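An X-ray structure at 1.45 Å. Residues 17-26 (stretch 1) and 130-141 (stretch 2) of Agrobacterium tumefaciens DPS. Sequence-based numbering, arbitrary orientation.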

ATOM      1  N   THR A  17     -10.345  42.395   1.988  1.00 17.38           N
ATOM      2  CA  THR A  17      -9.262  42.425   2.970  1.00 17.55           C
ATOM      3  C   THR A  17      -8.468  41.103   2.964  1.00 15.54           C
ATOM      4  O   THR A  17      -7.239  41.060   2.984  1.00 18.05           O
ATOM      5  CB  THR A  17      -9.779  42.657   4.393  1.00 18.68           C
ATOM      6  OG1 THR A  17     -10.426  43.986   4.385  1.00 21.94           O
ATOM      7  CG2 THR A  17      -8.776  42.621   5.524  1.00 20.06           C
ATOM      8  N   VAL A  18      -9.271  40.030   3.020  1.00 16.70           N
ATOM      9  CA  VAL A  18      -8.560  38.735   3.195  1.00 15.70           C
ATOM     10  C   VAL A  18      -7.865  38.357   1.900  1.00 14.36           C
ATOM     11  O   VAL A  18      -6.777  37.726   1.958  1.00 15.40           O
ATOM     12  CB  VAL A  18      -9.505  37.666   3.685  1.00 19.66           C
ATOM     13  CG1 VAL A  18      -8.901  36.289   3.651  1.00 22.22           C
ATOM     14  CG2 VAL A  18      -9.949  38.018   5.126  1.00 18.66           C
ATOM     15  N   ILE A  19      -8.391  38.625   0.693  1.00 15.32           N
ATOM     16  CA  ILE A  19      -7.626  38.370  -0.533  1.00 13.67           C
ATOM     17  C   ILE A  19      -6.275  39.046  -0.457  1.00 15.65           C
ATOM     18  O   ILE A  19      -5.252  38.467  -0.841  1.00 15.55           O
ATOM     19  CB  ILE A  19      -8.464  38.851  -1.754  1.00 15.43           C
ATOM     20  CG1 ILE A  19      -9.615  37.823  -1.949  1.00 16.28           C
ATOM     21  CG2 ILE A  19      -7.577  38.992  -2.994  1.00 15.62           C
ATOM     22  CD1 ILE A  19     -10.639  38.388  -2.947  1.00 18.21           C
ATOM     23  N   GLY A  20      -6.193  40.312   0.036  1.00 15.15           N
ATOM     24  CA  GLY A  20      -4.896  40.974   0.147  1.00 16.02           C
ATOM     25  C   GLY A  20      -3.915  40.269   1.070  1.00 14.38           C
ATOM     26  O   GLY A  20      -2.746  40.102   0.763  1.00 15.07           O
ATOM     27  N   ILE A  21      -4.442  39.801   2.220  1.00 14.08           N
ATOM     28  CA  ILE A  21      -3.626  39.058   3.182  1.00 14.36           C
ATOM     29  C   ILE A  21      -3.120  37.749   2.535  1.00 15.88           C
ATOM     30  O   ILE A  21      -1.946  37.409   2.725  1.00 15.67           O
ATOM     31  CB  ILE A  21      -4.448  38.760   4.439  1.00 16.66           C
ATOM     32  CG1 ILE A  21      -4.835  40.077   5.171  1.00 17.20           C
ATOM     33  CG2 ILE A  21      -3.687  37.874   5.411  1.00 18.74           C
ATOM     34  CD1 ILE A  21      -5.928  39.767   6.202  1.00 17.86           C
ATOM     35  N   LEU A  22      -3.990  37.022   1.885  1.00 14.92           N
ATOM     36  CA  LEU A  22      -3.612  35.729   1.264  1.00 14.39           C
ATOM     37  C   LEU A  22      -2.596  35.970   0.157  1.00 13.60           C
ATOM     38  O   LEU A  22      -1.596  35.257   0.175  1.00 14.16           O
ATOM     39  CB  LEU A  22      -4.878  35.127   0.661  1.00 14.19           C
ATOM     40  CG  LEU A  22      -5.902  34.561   1.672  1.00 14.61           C
ATOM     41  CD1 LEU A  22      -7.287  34.423   1.070  1.00 14.61           C
ATOM     42  CD2 LEU A  22      -5.388  33.183   2.138  1.00 13.78           C
ATOM     43  N   ASN A  23      -2.838  36.911  -0.790  1.00 14.60           N
ATOM     44  CA  ASN A  23      -1.832  37.030  -1.860  1.00 14.09           C
ATOM     45  C   ASN A  23      -0.516  37.529  -1.297  1.00 14.74           C
ATOM     46  O   ASN A  23       0.533  37.180  -1.871  1.00 14.78           O
ATOM     47  CB  ASN A  23      -2.374  37.970  -2.951  1.00 16.15           C
ATOM     48  CG  ASN A  23      -3.102  37.226  -4.044  1.00 15.69           C
ATOM     49  OD1 ASN A  23      -2.773  36.056  -4.352  1.00 16.83           O
ATOM     50  ND2 ASN A  23      -4.097  37.814  -4.701  1.00 15.90           N
ATOM     51  N   GLU A  24      -0.555  38.410  -0.283  1.00 14.79           N
ATOM     52  CA  GLU A  24       0.748  38.819   0.268  1.00 14.69           C
ATOM     53  C   GLU A  24       1.513  37.663   0.859  1.00 15.97           C
ATOM     54  O   GLU A  24       2.716  37.416   0.616  1.00 16.51           O
ATOM     55  CB  GLU A  24       0.428  39.892   1.337  1.00 16.28           C
ATOM     56  CG  GLU A  24       1.734  40.350   2.018  1.00 20.19           C
ATOM     57  CD  GLU A  24       1.400  41.239   3.216  1.00 24.32           C
ATOM     58  OE1 GLU A  24       0.877  40.769   4.223  1.00 27.86           O
ATOM     59  OE2 GLU A  24       1.708  42.426   3.029  1.00 27.08           O
ATOM     60  N   SER A  25       0.819  36.831   1.660  1.00 15.07           N
ATOM     61  CA  SER A  25       1.444  35.643   2.229  1.00 15.24           C
ATOM     62  C   SER A  25       1.880  34.652   1.146  1.00 14.76           C
ATOM     63  O   SER A  25       2.966  34.069   1.311  1.00 15.75           O
ATOM     64  CB  SER A  25       0.427  34.918   3.127  1.00 16.84           C
ATOM     65  OG  SER A  25       0.159  35.698   4.297  1.00 24.26           O
ATOM     66  N   LEU A  26       1.085  34.482   0.094  1.00 14.46           N
ATOM     67  CA  LEU A  26       1.455  33.515  -0.940  1.00 14.94           C
ATOM     68  C   LEU A  26       2.811  33.832  -1.531  1.00 13.89           C
ATOM     69  O   LEU A  26       3.604  32.943  -1.796  1.00 14.89           O
ATOM     70  CB  LEU A  26       0.363  33.562  -2.023  1.00 13.92           C
ATOM     71  CG  LEU A  26       0.589  32.647  -3.248  1.00 14.01           C
ATOM     72  CD1 LEU A  26       0.631  31.192  -2.775  1.00 14.16           C
ATOM     73  CD2 LEU A  26      -0.526  32.863  -4.271  1.00 14.98           C
ATOM     74  N   GLU A 130      -9.944  38.945  12.512  1.00 20.22           N
ATOM     75  CA  GLU A 130     -10.520  40.300  12.720  1.00 22.82           C
ATOM     76  C   GLU A 130     -11.439  40.680  11.579  1.00 22.65           C
ATOM     77  O   GLU A 130     -12.427  41.419  11.797  1.00 22.28           O
ATOM     78  CB  GLU A 130      -9.339  41.249  12.829  1.00 24.91           C
ATOM     79  CG  GLU A 130      -8.758  41.366  14.237  1.00 33.54           C
ATOM     80  CD  GLU A 130      -7.528  42.262  14.146  1.00 35.58           C
ATOM     81  OE1 GLU A 130      -7.724  43.464  13.880  1.00 37.97           O
ATOM     82  OE2 GLU A 130      -6.374  41.785  14.234  1.00 40.36           O
ATOM     83  N   ALA A 131     -11.178  40.207  10.365  1.00 19.35           N
ATOM     84  CA  ALA A 131     -12.038  40.476   9.206  1.00 18.24           C
ATOM     85  C   ALA A 131     -13.296  39.622   9.253  1.00 19.02           C
ATOM     86  O   ALA A 131     -14.189  39.879   8.405  1.00 23.30           O
ATOM     87  CB  ALA A 131     -11.274  40.260   7.902  1.00 20.35           C
ATOM     88  N   GLY A 132     -13.496  38.694  10.178  1.00 19.34           N
ATOM     89  CA  GLY A 132     -14.711  37.913  10.232  1.00 20.51           C
ATOM     90  C   GLY A 132     -14.654  36.670   9.350  1.00 18.11           C
ATOM     91  O   GLY A 132     -15.684  36.122   8.955  1.00 20.60           O
ATOM     92  N   ASP A 133     -13.428  36.177   9.107  1.00 16.55           N
ATOM     93  CA  ASP A 133     -13.281  34.996   8.217  1.00 14.72           C
ATOM     94  C   ASP A 133     -12.545  33.888   8.953  1.00 14.67           C
ATOM     95  O   ASP A 133     -11.302  33.653   8.728  1.00 14.10           O
ATOM     96  CB  ASP A 133     -12.568  35.439   6.943  1.00 15.76           C
ATOM     97  CG  ASP A 133     -12.475  34.335   5.889  1.00 15.71           C
ATOM     98  OD1 ASP A 133     -12.948  33.213   6.183  1.00 15.55           O
ATOM     99  OD2 ASP A 133     -11.933  34.642   4.803  1.00 17.82           O
ATOM    100  N   PRO A 134     -13.155  33.164   9.843  1.00 15.15           N
ATOM    101  CA  PRO A 134     -12.485  32.088  10.560  1.00 16.28           C
ATOM    102  C   PRO A 134     -12.088  30.960   9.620  1.00 15.17           C
ATOM    103  O   PRO A 134     -11.142  30.237  10.012  1.00 15.36           O
ATOM    104  CB  PRO A 134     -13.480  31.622  11.624  1.00 19.21           C
ATOM    105  CG  PRO A 134     -14.720  32.351  11.382  1.00 20.31           C
ATOM    106  CD  PRO A 134     -14.550  33.375  10.315  1.00 16.33           C
ATOM    107  N   THR A 135     -12.707  30.746   8.481  1.00 14.28           N
ATOM    108  CA  THR A 135     -12.289  29.694   7.556  1.00 14.05           C
ATOM    109  C   THR A 135     -10.897  29.977   7.025  1.00 14.18           C
ATOM    110  O   THR A 135      -9.966  29.155   7.036  1.00 14.38           O
ATOM    111  CB  THR A 135     -13.304  29.497   6.454  1.00 14.69           C
ATOM    112  OG1 THR A 135     -14.508  29.071   7.154  1.00 16.21           O
ATOM    113  CG2 THR A 135     -12.891  28.455   5.435  1.00 16.31           C
ATOM    114  N   THR A 136     -10.662  31.226   6.605  1.00 14.52           N
ATOM    115  CA  THR A 136      -9.359  31.620   6.134  1.00 13.94           C
ATOM    116  C   THR A 136      -8.396  31.635   7.318  1.00 14.99           C
ATOM    117  O   THR A 136      -7.247  31.210   7.218  1.00 14.33           O
ATOM    118  CB  THR A 136      -9.358  33.049   5.550  1.00 12.95           C
ATOM    119  OG1 THR A 136     -10.138  32.972   4.385  1.00 14.69           O
ATOM    120  CG2 THR A 136      -7.901  33.495   5.281  1.00 14.53           C
ATOM    121  N   ALA A 137      -8.816  32.071   8.516  1.00 13.24           N
ATOM    122  CA  ALA A 137      -7.904  32.051   9.656  1.00 14.72           C
ATOM    123  C   ALA A 137      -7.462  30.604   9.944  1.00 14.57           C
ATOM    124  O   ALA A 137      -6.307  30.433  10.335  1.00 14.87           O
ATOM    125  CB  ALA A 137      -8.555  32.682  10.914  1.00 15.51           C
ATOM    126  N   ASP A 138      -8.333  29.618   9.740  1.00 13.86           N
ATOM    127  CA  ASP A 138      -7.917  28.233   9.986  1.00 16.37           C
ATOM    128  C   ASP A 138      -6.878  27.778   8.979  1.00 14.53           C
ATOM    129  O   ASP A 138      -5.963  27.027   9.374  1.00 14.35           O
ATOM    130  CB  ASP A 138      -9.199  27.393   9.836  1.00 14.79           C
ATOM    131  CG  ASP A 138      -8.927  25.927  10.217  1.00 15.63           C
ATOM    132  OD1 ASP A 138      -8.946  25.061   9.316  1.00 15.14           O
ATOM    133  OD2 ASP A 138      -8.683  25.689  11.404  1.00 15.20           O
ATOM    134  N   ILE A 139      -6.956  28.240   7.746  1.00 13.39           N
ATOM    135  CA  ILE A 139      -5.937  27.901   6.726  1.00 13.30           C
ATOM    136  C   ILE A 139      -4.602  28.434   7.219  1.00 13.42           C
ATOM    137  O   ILE A 139      -3.545  27.757   7.126  1.00 14.15           O
ATOM    138  CB  ILE A 139      -6.332  28.492   5.364  1.00 12.68           C
ATOM    139  CG1 ILE A 139      -7.462  27.634   4.776  1.00 13.91           C
ATOM    140  CG2 ILE A 139      -5.122  28.543   4.404  1.00 12.78           C
ATOM    141  CD1 ILE A 139      -8.167  28.322   3.596  1.00 16.51           C
ATOM    142  N   PHE A 140      -4.598  29.693   7.742  1.00 13.59           N
ATOM    143  CA  PHE A 140      -3.319  30.246   8.197  1.00 12.08           C
ATOM    144  C   PHE A 140      -2.884  29.568   9.496  1.00 13.44           C
ATOM    145  O   PHE A 140      -1.668  29.434   9.746  1.00 13.36           O
ATOM    146  CB  PHE A 140      -3.443  31.773   8.437  1.00 13.33           C
ATOM    147  CG  PHE A 140      -3.402  32.578   7.171  1.00 12.52           C
ATOM    148  CD1 PHE A 140      -4.479  33.429   6.889  1.00 14.70           C
ATOM    149  CD2 PHE A 140      -2.310  32.536   6.319  1.00 15.63           C
ATOM    150  CE1 PHE A 140      -4.438  34.216   5.753  1.00 15.80           C
ATOM    151  CE2 PHE A 140      -2.307  33.319   5.194  1.00 15.05           C
ATOM    152  CZ  PHE A 140      -3.366  34.182   4.905  1.00 14.21           C
ATOM    153  N   THR A 141      -3.803  29.093  10.365  1.00 13.15           N
ATOM    154  CA  THR A 141      -3.442  28.410  11.569  1.00 12.56           C
ATOM    155  C   THR A 141      -2.754  27.082  11.277  1.00 13.56           C
ATOM    156  O   THR A 141      -1.761  26.720  11.909  1.00 14.30           O
ATOM    157  CB  THR A 141      -4.651  28.226  12.463  1.00 13.82           C
ATOM    158  OG1 THR A 141      -5.209  29.504  12.790  1.00 14.61           O
ATOM    159  CG2 THR A 141      -4.244  27.580  13.792  1.00 17.11           C
TER

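How do the two backbones lie against each other? Residues 17-26 are a continuous helix, and residues 134-141 form the start of another. Their axes run in nearly the same direction, 14° apart, and come no nearer than 11.4 Å. That gap is wide for two helices, so side chains must span it. The nearest CA atoms, those of Thr17 and Ala131, lie 7.1 Å apart, just before the second helix begins. No hydrogen bond crosses between the stretches; van der Waals packing holds the contact.

What does the turn before the second helix contribute? Ala131 points its methyl toward the first helix, placing CB 3.8 Å from Val18 CG2 and 4.2 Å from Thr17 CG2. The small methyl is enough to reach both. Gly132 then ends the preceding helix in a Schellman motif with a phi of 87°. At its backbone angles a CB would be jammed against the carbonyl oxygen of Ala131, so the turn itself calls for glycine, although Gly132 makes no contact with the first helix.

How can the polar Asp133 and Thr136 sit against Val18? They are bonded to each other. Asp133 caps the new helix: its OD1 accepts from Thr136 N at 3.1 Å, serving an amide in the first turn that lacks a helical carbonyl partner. Its OD2 accepts a very short bond, 2.5 Å, from Thr136 OG1. Thr136, in the m rotamer, places CG2 3.4 Å from Val18 CG1 and 4.0 Å from Leu22 CD2; its OG1, while bonded to the cap, is also 3.6 Å from Val18 CG1. Val18 CG1 also lies 3.6 Å from Asp133 OD2, a plain contact between a methyl and a carboxylate oxygen.

What fills the space one turn farther along? Phe140 follows Thr136 by four residues, and its backbone N donates to Thr136 O at 3.1 Å, so both side chains emerge toward the first helix. The large ring bridges the gap and gives up more area to the contact than any other residue, 79 Å². Its CZ lies 3.6 Å from Leu22 CD2 and 3.7 Å from Ile21 CG2, both apolar contacts, with the ring oblique to each. Leu22 leaves its backbone sideways, but the end of its side chain comes nearer, letting CD2 touch both Phe140 and Thr136. Ser25 brings OG within 3.5 Å of Phe140 CE2, extending the packing by another turn of the first helix.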